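Local coordinates for protein transcriptional regulator, GntR family (Ralstonia eutropha, PDB 3IHU) that probably binds DNA as a transcription factor of the GntR family, pairing a winged helix-turn-helix domain with an all-helical FCD domain, at residues V115-R119 with A190-L194; S121-L125 with A140-F144. The contacts are given in a common frame with arbitrary orientation. Residues are numbered along the deposited sequence.

Contact 1 (V115-R119 with A190-L194)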
loop_
_atom_site.group_PDB
_atom_site.type_symbol
_atom_site.label_atom_id
_atom_site.label_comp_id
_atom_site.label_asym_id
_atom_site.label_seq_id
_atom_site.Cartn_x
_atom_site.Cartn_y
_atom_site.Cartn_z
ATOM N N VAL A 115 -5.017 19.775 -2.011
ATOM C CA VAL A 115 -6.445 19.525 -1.828
ATOM C C VAL A 115 -7.087 19.078 -3.147
ATOM O O VAL A 115 -7.819 18.085 -3.168
ATOM C CB VAL A 115 -7.140 20.755 -1.253
ATOM C CG1 VAL A 115 -8.687 20.641 -1.354
ATOM C CG2 VAL A 115 -6.689 20.975 0.163
ATOM N N GLN A 116 -6.749 19.769 -4.236
ATOM C CA GLN A 116 -7.225 19.426 -5.580
ATOM C C GLN A 116 -6.768 18.067 -6.011
ATOM O O GLN A 116 -7.547 17.295 -6.582
ATOM C CB GLN A 116 -6.754 20.441 -6.635
ATOM C CG GLN A 116 -7.457 21.780 -6.531
ATOM C CD GLN A 116 -7.121 22.728 -7.691
ATOM O OE1 GLN A 116 -6.363 22.387 -8.610
ATOM N NE2 GLN A 116 -7.694 23.918 -7.640
ATOM N N ALA A 117 -5.499 17.766 -5.761
ATOM C CA ALA A 117 -4.971 16.415 -5.966
ATOM C C ALA A 117 -5.716 15.395 -5.125
ATOM O O ALA A 117 -6.064 14.338 -5.609
ATOM C CB ALA A 117 -3.468 16.378 -5.659
ATOM N N LEU A 118 -6.008 15.700 -3.881
ATOM C CA LEU A 118 -6.633 14.717 -2.990
ATOM C C LEU A 118 -8.071 14.442 -3.462
ATOM O O LEU A 118 -8.491 13.293 -3.643
ATOM C CB LEU A 118 -6.555 15.148 -1.497
ATOM C CG LEU A 118 -6.935 14.020 -0.559
ATOM C CD1 LEU A 118 -5.740 12.994 -0.501
ATOM C CD2 LEU A 118 -7.360 14.557 0.826
ATOM N N ARG A 119 -8.808 15.512 -3.742
ATOM C CA ARG A 119 -10.175 15.406 -4.284
ATOM C C ARG A 119 -10.188 14.676 -5.615
ATOM O O ARG A 119 -11.036 13.806 -5.852
ATOM C CB ARG A 119 -10.832 16.804 -4.358
ATOM C CG ARG A 119 -11.111 17.433 -2.936
ATOM C CD ARG A 119 -11.970 18.733 -3.003
ATOM N NE ARG A 119 -12.166 19.375 -1.699
ATOM C CZ ARG A 119 -12.972 18.919 -0.729
ATOM N NH1 ARG A 119 -13.700 17.789 -0.876
ATOM N NH2 ARG A 119 -13.073 19.594 0.406
ATOM N N ALA A 190 -10.446 11.092 3.398
ATOM C CA ALA A 190 -10.333 12.349 2.662
ATOM C C ALA A 190 -11.167 13.438 3.323
ATOM O O ALA A 190 -10.655 14.505 3.611
ATOM C CB ALA A 190 -10.752 12.184 1.248
ATOM N N THR A 191 -12.437 13.136 3.557
ATOM C CA THR A 191 -13.327 14.090 4.195
ATOM C C THR A 191 -12.787 14.563 5.576
ATOM O O THR A 191 -12.788 15.765 5.861
ATOM C CB THR A 191 -14.736 13.534 4.254
ATOM O OG1 THR A 191 -15.211 13.338 2.891
ATOM C CG2 THR A 191 -15.694 14.511 5.000
ATOM N N ALA A 192 -12.210 13.651 6.368
ATOM C CA ALA A 192 -11.687 14.013 7.689
ATOM C C ALA A 192 -10.387 14.843 7.550
ATOM O O ALA A 192 -10.166 15.874 8.231
ATOM C CB ALA A 192 -11.468 12.747 8.552
ATOM N N VAL A 193 -9.546 14.441 6.609
ATOM C CA VAL A 193 -8.305 15.150 6.389
ATOM C C VAL A 193 -8.574 16.575 5.966
ATOM O O VAL A 193 -8.006 17.520 6.543
ATOM C CB VAL A 193 -7.418 14.423 5.383
ATOM C CG1 VAL A 193 -6.283 15.323 4.963
ATOM C CG2 VAL A 193 -6.889 13.087 6.050
ATOM N N LEU A 194 -9.450 16.718 4.963
ATOM C CA LEU A 194 -9.746 18.029 4.404
ATOM C C LEU A 194 -10.388 18.969 5.392
ATOM O O LEU A 194 -10.272 20.131 5.218
ATOM C CB LEU A 194 -10.611 17.899 3.148
ATOM C CG LEU A 194 -9.828 17.222 2.047
ATOM C CD1 LEU A 194 -10.679 17.078 0.788
ATOM C CD2 LEU A 194 -8.562 18.031 1.819
HETATM O O HOH W 1 -15.196 15.773 1.252
#
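Leu-194 is the main bump of this contact. Its side chain reaches from helix 179-195 into a hollow on helix 112-130 bounded by Val-115, Leu-118 and Arg-119. One methyl, CD2, settles between the two apolar walls: Leu-194 CD2 lies 3.9 Å from Val-115 CG2 and 3.8 Å from Leu-118 CD2. The other methyl fits under the arginine, with Leu-194 CD1 3.3 Å from Arg-119 CZ, over one face of the guanidinium.

Leu-118 is the answering bump. Leu-118 CD2 enters the shallow space left by the small Ala-190, 4.2 Å from Ala-190 CB, and lies 4.3 Å from Val-193 CG1. The two leucines thus project past each other, each filling a gap on the opposite helix.

These are two helices of the all-helical FCD domain of GntR regulators, which in relatives such as FadR binds the effector. Here they run nearly antiparallel, at 167°, with segment axes 11.1 Å apart. That spacing leaves room for long side chains, and no direct hydrogen bond links the segments.

On the open side a water spans the gap. Arg-119 NH1 donates to it at 3.3 Å, and Thr-191 OG1 is hydrogen-bonded to the same water at 2.9 Å. On the inner side other helices close the packing. Leu-118 also touches Phe-144, Thr-147 and Leu-148 of helix 134-152, while Val-193 packs on Ala-102 and Ala-105 of helix 84-105 and on Ala-201 of helix 198-219.

Contact 2 (S121-L125 with A140-F144)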
loop_
_atom_site.group_PDB
_atom_site.type_symbol
_atom_site.label_atom_id
_atom_site.label_comp_id
_atom_site.label_asym_id
_atom_site.label_seq_id
_atom_site.Cartn_x
_atom_site.Cartn_y
_atom_site.Cartn_z
ATOM N N SER A 121 -7.956 12.423 -6.595
ATOM C CA SER A 121 -7.618 11.058 -6.371
ATOM C C SER A 121 -8.867 10.355 -5.902
ATOM O O SER A 121 -9.106 9.204 -6.306
ATOM C CB SER A 121 -6.468 10.887 -5.346
ATOM O OG SER A 121 -6.893 11.211 -4.030
ATOM N N VAL A 122 -9.678 11.019 -5.078
ATOM C CA VAL A 122 -10.922 10.379 -4.591
ATOM C C VAL A 122 -11.898 10.108 -5.753
ATOM O O VAL A 122 -12.458 8.997 -5.852
ATOM C CB VAL A 122 -11.607 11.152 -3.414
ATOM C CG1 VAL A 122 -12.967 10.512 -2.974
ATOM C CG2 VAL A 122 -10.688 11.135 -2.235
ATOM N N GLN A 123 -12.100 11.081 -6.648
ATOM C CA GLN A 123 -12.964 10.911 -7.828
ATOM C C GLN A 123 -12.547 9.675 -8.625
ATOM O O GLN A 123 -13.374 8.852 -9.049
ATOM C CB GLN A 123 -12.913 12.177 -8.718
ATOM C CG GLN A 123 -13.462 13.460 -7.999
ATOM C CD GLN A 123 -13.003 14.773 -8.635
ATOM O OE1 GLN A 123 -12.592 15.709 -7.940
ATOM N NE2 GLN A 123 -13.096 14.854 -9.952
ATOM N N ALA A 124 -11.234 9.547 -8.826
ATOM C CA ALA A 124 -10.684 8.389 -9.571
ATOM C C ALA A 124 -10.924 7.031 -8.862
ATOM O O ALA A 124 -11.101 5.992 -9.520
ATOM C CB ALA A 124 -9.163 8.572 -9.827
ATOM N N LEU A 125 -10.848 7.007 -7.529
ATOM C CA LEU A 125 -11.221 5.803 -6.801
ATOM C C LEU A 125 -12.697 5.434 -7.051
ATOM O O LEU A 125 -13.009 4.250 -7.319
ATOM C CB LEU A 125 -10.970 5.943 -5.279
ATOM C CG LEU A 125 -9.495 5.913 -4.921
ATOM C CD1 LEU A 125 -9.280 6.571 -3.555
ATOM C CD2 LEU A 125 -8.910 4.475 -5.027
ATOM N N ALA A 140 -5.148 4.497 -8.428
ATOM C CA ALA A 140 -5.708 5.681 -7.795
ATOM C C ALA A 140 -5.497 5.549 -6.271
ATOM O O ALA A 140 -5.266 6.522 -5.614
ATOM C CB ALA A 140 -7.215 5.872 -8.132
ATOM N N ARG A 141 -5.560 4.337 -5.729
ATOM C CA ARG A 141 -5.247 4.135 -4.314
ATOM C C ARG A 141 -3.832 4.625 -4.003
ATOM O O ARG A 141 -3.613 5.423 -3.074
ATOM C CB ARG A 141 -5.430 2.690 -3.877
ATOM C CG ARG A 141 -5.219 2.507 -2.316
ATOM C CD ARG A 141 -4.772 1.103 -1.954
ATOM N NE ARG A 141 -3.445 0.780 -2.479
ATOM C CZ ARG A 141 -2.292 1.285 -2.030
ATOM N NH1 ARG A 141 -2.242 2.211 -1.067
ATOM N NH2 ARG A 141 -1.158 0.911 -2.592
ATOM N N ARG A 142 -2.865 4.162 -4.784
ATOM C CA ARG A 142 -1.493 4.588 -4.569
ATOM C C ARG A 142 -1.401 6.132 -4.617
ATOM O O ARG A 142 -0.778 6.730 -3.727
ATOM C CB ARG A 142 -0.531 3.889 -5.547
ATOM C CG ARG A 142 0.883 3.686 -5.003
ATOM C CD ARG A 142 1.745 2.664 -5.806
ATOM N NE ARG A 142 1.314 1.266 -5.650
ATOM C CZ ARG A 142 1.638 0.460 -4.630
ATOM N NH1 ARG A 142 2.394 0.888 -3.628
ATOM N NH2 ARG A 142 1.185 -0.789 -4.616
ATOM N N HIS A 143 -2.026 6.776 -5.611
ATOM C CA HIS A 143 -2.020 8.217 -5.709
ATOM C C HIS A 143 -2.630 8.951 -4.497
ATOM O O HIS A 143 -2.122 9.985 -4.040
ATOM C CB HIS A 143 -2.755 8.642 -7.016
ATOM C CG HIS A 143 -2.674 10.096 -7.293
ATOM N ND1 HIS A 143 -1.474 10.783 -7.289
ATOM C CD2 HIS A 143 -3.633 11.011 -7.592
ATOM C CE1 HIS A 143 -1.702 12.057 -7.563
ATOM N NE2 HIS A 143 -2.998 12.220 -7.753
ATOM N N PHE A 144 -3.730 8.415 -3.996
ATOM C CA PHE A 144 -4.380 8.923 -2.804
ATOM C C PHE A 144 -3.408 8.920 -1.614
ATOM O O PHE A 144 -3.208 9.945 -0.962
ATOM C CB PHE A 144 -5.560 8.003 -2.503
ATOM C CG PHE A 144 -6.329 8.360 -1.299
ATOM C CD1 PHE A 144 -6.953 9.567 -1.207
ATOM C CD2 PHE A 144 -6.464 7.465 -0.258
ATOM C CE1 PHE A 144 -7.715 9.877 -0.101
ATOM C CE2 PHE A 144 -7.230 7.772 0.855
ATOM C CZ PHE A 144 -7.854 8.993 0.914
#
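The two helical segments cross at -157°, so they run roughly antiparallel, with axes 8.8 Å apart. The CA atoms of Ser-121 and Phe-144 are 5.3 Å apart, and those of Leu-125 and Ala-140 are 5.6 Å apart. The small residues Ser-121, Ala-124 and Ala-140 permit this close fit, and Ala-124 CB meets Ala-140 CB at 3.7 Å. At the rim, Ser-121 CB packs 3.6 Å from His-143 CD2.

Phe-144 is the largest apolar group here. Leu-125 CD1 sits over one face of its ring, 4.1 Å from Phe-144 CG. Ser-121 OG lies at the ring edge, 3.3 Å from Phe-144 CD1, and its hydrogen bond goes to Leu-118 O of its own helix. Val-122 CG2 adds a contact of 3.9 Å to Phe-144 CE1. Leu-125 CD2 packs 3.8 Å from Ala-140 CB and 3.4 Å from the backbone Arg-141 N.

The segments belong to consecutive helices, 112-130 and 134-152, which form a helical hairpin in the FCD domain. Helix 179-195 packs against both: Val-122 touches Ala-190, Leu-125 touches Leu-183, and Arg-141 touches Tyr-186. The guanidinium of Arg-141 forms a salt bridge to Glu-30 of helix 17-31.

How the contacts relate
Contacts 1 and 2 share helix 112-130 and use successive turns of it. Their centres are about 11 Å apart. Contact 2 joins this helix to the next one in the chain. Contact 1 joins it to helix 179-195, much later in the sequence, so the chain between Arg-119 and Ala-190 includes all of contact 2. The two packings meet directly. Ala-190 CB is 3.6 Å from Val-122 CG2 and 4.0 Å from Phe-144 CE1, and Leu-118 CD1 is 3.7 Å from Phe-144 CD1. Helices 112-130, 134-152 and 179-195 therefore share one apolar core. Contact 2 is more buried: its centre is about 12 Å from the centre of the chain, that of contact 1 about 18 Å.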